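Local coordinates for GDSL-like protein (Collinsella aerofaciens ATCC 25986, PDB 7BXD) that probably hydrolyses acyl esters, as an acyl-hydrolase of the GDSL-like lipase family in the SGNH hydrolase clan, at residues I163-S166 and D167-N170; M215-G218 and L219-S222. One frame throughout, in Å; residues are numbered along the deposited sequence.

Contact 1 (I163-S166 and D167-N170); sequences IPAS and DELN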
ATOM      1  N   ILE A 163      -9.263 -12.870  -8.088  1.00 25.18           N
ATOM      2  CA  ILE A 163      -8.005 -12.249  -7.674  1.00 21.88           C
ATOM      3  C   ILE A 163      -6.903 -13.304  -7.779  1.00 19.49           C
ATOM      4  O   ILE A 163      -6.954 -14.305  -7.049  1.00 18.94           O
ATOM      5  CB  ILE A 163      -8.113 -11.694  -6.244  1.00 22.74           C
ATOM      6  CG1 ILE A 163      -9.200 -10.592  -6.205  1.00 23.56           C
ATOM      7  CG2 ILE A 163      -6.739 -11.218  -5.772  1.00 21.93           C
ATOM      8  CD1 ILE A 163      -9.539 -10.051  -4.855  1.00 24.45           C
ATOM      9  N   PRO A 164      -5.895 -13.117  -8.631  1.00 18.94           N
ATOM     10  CA  PRO A 164      -4.813 -14.108  -8.745  1.00 19.23           C
ATOM     11  C   PRO A 164      -3.868 -14.058  -7.551  1.00 17.80           C
ATOM     12  O   PRO A 164      -3.741 -13.036  -6.861  1.00 18.26           O
ATOM     13  CB  PRO A 164      -4.075 -13.697 -10.025  1.00 20.99           C
ATOM     14  CG  PRO A 164      -4.450 -12.288 -10.267  1.00 22.07           C
ATOM     15  CD  PRO A 164      -5.724 -11.981  -9.554  1.00 20.44           C
ATOM     16  N   ALA A 165      -3.208 -15.190  -7.296  1.00 17.30           N
ATOM     17  CA  ALA A 165      -2.094 -15.197  -6.357  1.00 16.78           C
ATOM     18  C   ALA A 165      -0.909 -14.436  -6.949  1.00 16.01           C
ATOM     19  O   ALA A 165      -0.793 -14.254  -8.163  1.00 15.88           O
ATOM     20  CB  ALA A 165      -1.646 -16.631  -6.087  1.00 18.00           C
ATOM     21  N   SER A 166       0.025 -14.044  -6.081  1.00 15.37           N
ATOM     22  CA  SER A 166       1.099 -13.148  -6.523  1.00 16.79           C
ATOM     23  C   SER A 166       1.928 -13.750  -7.627  1.00 18.94           C
ATOM     24  O   SER A 166       2.487 -13.005  -8.474  1.00 19.94           O
ATOM     25  CB  SER A 166       2.011 -12.863  -5.323  1.00 16.88           C
ATOM     26  OG  SER A 166       1.329 -12.086  -4.368  1.00 15.56           O
ATOM     27  N   ASP A 167       2.078 -15.085  -7.605  1.00 19.71           N
ATOM     28  CA  ASP A 167       2.909 -15.755  -8.589  1.00 21.36           C
ATOM     29  C   ASP A 167       2.158 -16.192  -9.842  1.00 20.14           C
ATOM     30  O   ASP A 167       2.800 -16.683 -10.785  1.00 21.89           O
ATOM     31  CB  ASP A 167       3.655 -16.934  -7.943  1.00 25.03           C
ATOM     32  CG  ASP A 167       2.727 -17.958  -7.242  1.00 27.49           C
ATOM     33  OD1 ASP A 167       1.514 -17.729  -7.028  1.00 28.37           O
ATOM     34  OD2 ASP A 167       3.243 -19.044  -6.887  1.00 30.94           O
ATOM     35  N   GLU A 168       0.834 -16.016  -9.875  1.00 17.55           N
ATOM     36  CA  GLU A 168       0.025 -16.306 -11.052  1.00 16.88           C
ATOM     37  C   GLU A 168       0.036 -15.119 -12.013  1.00 16.93           C
ATOM     38  O   GLU A 168       0.394 -13.990 -11.648  1.00 19.10           O
ATOM     39  CB  GLU A 168      -1.411 -16.657 -10.643  1.00 18.34           C
ATOM     40  CG  GLU A 168      -1.497 -17.938  -9.865  1.00 19.83           C
ATOM     41  CD  GLU A 168      -2.918 -18.290  -9.538  1.00 21.02           C
ATOM     42  OE1 GLU A 168      -3.643 -17.468  -8.953  1.00 22.82           O
ATOM     43  OE2 GLU A 168      -3.302 -19.420  -9.906  1.00 23.05           O
ATOM     44  N   LEU A 169      -0.408 -15.349 -13.247  1.00 16.05           N
ATOM     45  CA  LEU A 169      -0.516 -14.272 -14.218  1.00 16.32           C
ATOM     46  C   LEU A 169      -1.890 -13.639 -14.133  1.00 16.73           C
ATOM     47  O   LEU A 169      -2.907 -14.346 -14.065  1.00 18.44           O
ATOM     48  CB  LEU A 169      -0.329 -14.791 -15.633  1.00 16.97           C
ATOM     49  CG  LEU A 169       1.031 -15.458 -15.909  1.00 18.62           C
ATOM     50  CD1 LEU A 169       1.069 -16.034 -17.318  1.00 19.68           C
ATOM     51  CD2 LEU A 169       2.207 -14.515 -15.664  1.00 20.85           C
ATOM     52  N   ASN A 170      -1.925 -12.315 -14.171  1.00 16.13           N
ATOM     53  CA  ASN A 170      -3.188 -11.617 -14.362  1.00 17.03           C
ATOM     54  C   ASN A 170      -3.632 -11.758 -15.819  1.00 17.27           C
ATOM     55  O   ASN A 170      -3.011 -12.468 -16.618  1.00 17.66           O
ATOM     56  CB  ASN A 170      -3.106 -10.176 -13.838  1.00 16.51           C
ATOM     57  CG  ASN A 170      -2.252  -9.243 -14.699  1.00 15.80           C
ATOM     58  OD1 ASN A 170      -1.774  -9.599 -15.789  1.00 16.57           O
ATOM     59  ND2 ASN A 170      -2.042  -8.029 -14.195  1.00 15.74           N
TER
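Ala165 and Glu168 are the two ends of a type I beta turn, their CA atoms 5.3 Å apart, and it is closed by the hydrogen bond from Glu168 N to Ala165 O (2.9 Å). Ser166 and Asp167 fill its corners. A second bond doubles the closure: OE1 of the glutamate side chain accepts from Ala165 N at 2.9 Å, nearly straight at 164°, through the anti lone pair. CG of Glu168 stands beside its own backbone N (chi1 -66°), which carries the extended chain alongside the Ala165 methyl; OE1 ends 3.6 Å from that CB. The small side chain of Ala165 suits its place, since Asp167 OD1 also lies close to the same methyl, 3.5 Å from CB. The turn belongs to the loop between strand 146-150 and helix 176-189 of the SGNH hydrolase fold. Pro164, which has no N-H to satisfy, sets its ring CB 4.0 Å from Glu168 CB and packs on Phe110 of helix 107-111. Replacing Glu168 by an alanine removes the carboxylate and is likely to leave both Ala165 N and His159 NE2, which also bonds OE1, without this acceptor. Buried Ser166 OG is hydrogen-bonded to Gln176 OE1 and Thr155 N.

Contact 2 (M215-G218 and L219-S222); sequences MPDG and LHYS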
ATOM      1  N   MET A 215      -3.966 -14.102   8.041  1.00 15.43           N
ATOM      2  CA  MET A 215      -4.453 -13.736   6.699  1.00 15.49           C
ATOM      3  C   MET A 215      -5.557 -14.700   6.284  1.00 16.06           C
ATOM      4  O   MET A 215      -5.356 -15.562   5.422  1.00 16.37           O
ATOM      5  CB  MET A 215      -3.325 -13.748   5.647  1.00 15.66           C
ATOM      6  CG  MET A 215      -2.222 -12.765   5.941  1.00 15.97           C
ATOM      7  SD  MET A 215      -0.958 -12.710   4.656  1.00 15.53           S
ATOM      8  CE  MET A 215      -1.871 -11.928   3.317  1.00 16.74           C
ATOM      9  N   PRO A 216      -6.758 -14.557   6.861  1.00 18.08           N
ATOM     10  CA  PRO A 216      -7.757 -15.635   6.749  1.00 19.66           C
ATOM     11  C   PRO A 216      -8.169 -15.943   5.334  1.00 18.76           C
ATOM     12  O   PRO A 216      -8.506 -17.099   5.056  1.00 21.29           O
ATOM     13  CB  PRO A 216      -8.942 -15.106   7.577  1.00 22.74           C
ATOM     14  CG  PRO A 216      -8.339 -14.138   8.545  1.00 24.08           C
ATOM     15  CD  PRO A 216      -7.141 -13.541   7.863  1.00 21.08           C
ATOM     16  N   ASP A 217      -8.228 -14.954   4.440  1.00 17.19           N
ATOM     17  CA  ASP A 217      -8.586 -15.191   3.042  1.00 17.31           C
ATOM     18  C   ASP A 217      -7.365 -15.165   2.125  1.00 16.88           C
ATOM     19  O   ASP A 217      -7.535 -15.131   0.904  1.00 18.31           O
ATOM     20  CB  ASP A 217      -9.633 -14.184   2.552  1.00 17.89           C
ATOM     21  CG  ASP A 217      -9.102 -12.787   2.481  1.00 17.21           C
ATOM     22  OD1 ASP A 217      -7.973 -12.528   2.973  1.00 16.95           O
ATOM     23  OD2 ASP A 217      -9.815 -11.922   1.940  1.00 17.88           O
ATOM     24  N   GLY A 218      -6.147 -15.176   2.675  1.00 16.30           N
ATOM     25  CA  GLY A 218      -4.950 -15.165   1.852  1.00 16.34           C
ATOM     26  C   GLY A 218      -4.618 -13.831   1.216  1.00 15.55           C
ATOM     27  O   GLY A 218      -3.735 -13.785   0.339  1.00 15.45           O
ATOM     28  N   LEU A 219      -5.286 -12.752   1.642  1.00 14.99           N
ATOM     29  CA  LEU A 219      -5.130 -11.448   0.998  1.00 14.82           C
ATOM     30  C   LEU A 219      -5.196 -10.342   2.041  1.00 14.21           C
ATOM     31  O   LEU A 219      -4.295  -9.494   2.132  1.00 15.21           O
ATOM     32  CB  LEU A 219      -6.204 -11.277  -0.074  1.00 16.22           C
ATOM     33  CG  LEU A 219      -6.363  -9.889  -0.706  1.00 16.75           C
ATOM     34  CD1 LEU A 219      -5.049  -9.464  -1.379  1.00 17.38           C
ATOM     35  CD2 LEU A 219      -7.507  -9.912  -1.718  1.00 18.46           C
ATOM     36  N   HIS A 220      -6.253 -10.356   2.847  1.00 14.24           N
ATOM     37  CA  HIS A 220      -6.434  -9.413   3.936  1.00 15.01           C
ATOM     38  C   HIS A 220      -5.844  -9.965   5.235  1.00 14.94           C
ATOM     39  O   HIS A 220      -5.203 -11.017   5.246  1.00 16.81           O
ATOM     40  CB  HIS A 220      -7.925  -9.076   4.024  1.00 16.01           C
ATOM     41  CG  HIS A 220      -8.447  -8.523   2.736  1.00 16.17           C
ATOM     42  ND1 HIS A 220      -9.209  -9.265   1.853  1.00 17.87           N
ATOM     43  CD2 HIS A 220      -8.216  -7.336   2.122  1.00 16.70           C
ATOM     44  CE1 HIS A 220      -9.471  -8.538   0.782  1.00 18.46           C
ATOM     45  NE2 HIS A 220      -8.887  -7.362   0.920  1.00 17.64           N
ATOM     46  N   TYR A 221      -6.052  -9.252   6.336  1.00 14.70           N
ATOM     47  CA  TYR A 221      -5.425  -9.564   7.608  1.00 14.66           C
ATOM     48  C   TYR A 221      -6.472  -9.616   8.708  1.00 14.76           C
ATOM     49  O   TYR A 221      -7.417  -8.812   8.735  1.00 15.47           O
ATOM     50  CB  TYR A 221      -4.292  -8.543   7.970  1.00 14.59           C
ATOM     51  CG  TYR A 221      -3.191  -8.557   6.939  1.00 14.24           C
ATOM     52  CD1 TYR A 221      -3.353  -7.893   5.712  1.00 14.50           C
ATOM     53  CD2 TYR A 221      -2.047  -9.324   7.120  1.00 14.70           C
ATOM     54  CE1 TYR A 221      -2.399  -8.003   4.699  1.00 15.14           C
ATOM     55  CE2 TYR A 221      -1.074  -9.420   6.121  1.00 15.42           C
ATOM     56  CZ  TYR A 221      -1.278  -8.773   4.900  1.00 14.91           C
ATOM     57  OH  TYR A 221      -0.346  -8.940   3.890  1.00 15.75           O
ATOM     58  N   SER A 222      -6.279 -10.553   9.635  1.00 15.45           N
ATOM     59  CA  SER A 222      -7.061 -10.558  10.867  1.00 15.30           C
ATOM     60  C   SER A 222      -6.579  -9.434  11.784  1.00 15.18           C
ATOM     61  O   SER A 222      -5.539  -8.824  11.546  1.00 15.26           O
ATOM     62  CB  SER A 222      -6.847 -11.892  11.569  1.00 15.56           C
ATOM     63  OG  SER A 222      -5.461 -11.976  11.926  1.00 15.92           O
TER
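Met215 to Gly218 forms a type I beta turn, closed by Gly218 N to Met215 O (2.9 Å), and the chain then doubles back so that Met215 and Tyr221 have CA atoms 4.4 Å apart. Asp217 to His220 reads Asp-Gly-Leu-His, matching the DxxH motif of SGNH hydrolases, whose aspartate and histidine in relatives belong to the catalytic triad; Asp217 and His220 are consistent with that role. Gly218 suits the end of the turn because its phi is positive. With CG of Asp217 between its backbone N and carbonyl carbon (chi1 67°), OD1 is set toward the N-H groups of Leu219 and His220. It is gripped twice: His220 N reaches its syn lone pair at 2.8 Å, while Leu219 N comes from above the carboxylate plane. OD2 offers its syn lone pair to His220 ND1 (2.7 Å, 167°), lying at the edge of the imidazole and near its plane, although ring and carboxylate planes are 36° apart. Lys158 also forms a salt bridge to OD2. Leu219 CG rests over one face of the imidazole, offset toward its rim. Beyond the His-carboxylate pair, Met215 runs alongside Tyr221 in an oblique Met-aromatic contact, SD 4.4 Å from the ring centroid. Its chain bends at chi3, bringing CE to 3.4 Å from Tyr221 OH.

Both contacts are tight turns in loops of one chain, their centres about 16 Å apart, and they meet where Ile163 CD1 packs on Leu219 CD2 at 3.7 Å. Contact 1 precedes helix 176-189 and reaches the surface through exposed Asp167 and Leu169; contact 2, with six of eight touching residues buried, joins helix 208-213 to helix 223-240. The glutamate of contact 1 takes one backbone N-H and an outside histidine, whereas the aspartate of contact 2 grips two backbone N-H groups, a nearby histidine and Lys158, consistent with the catalytic pair of related SGNH hydrolases. Apolar chemistry differs too: proline and alanine in 163-170, a methionine against an aromatic ring in 215-222. Thr155 has bonds to both, through Ser166 and Gly218.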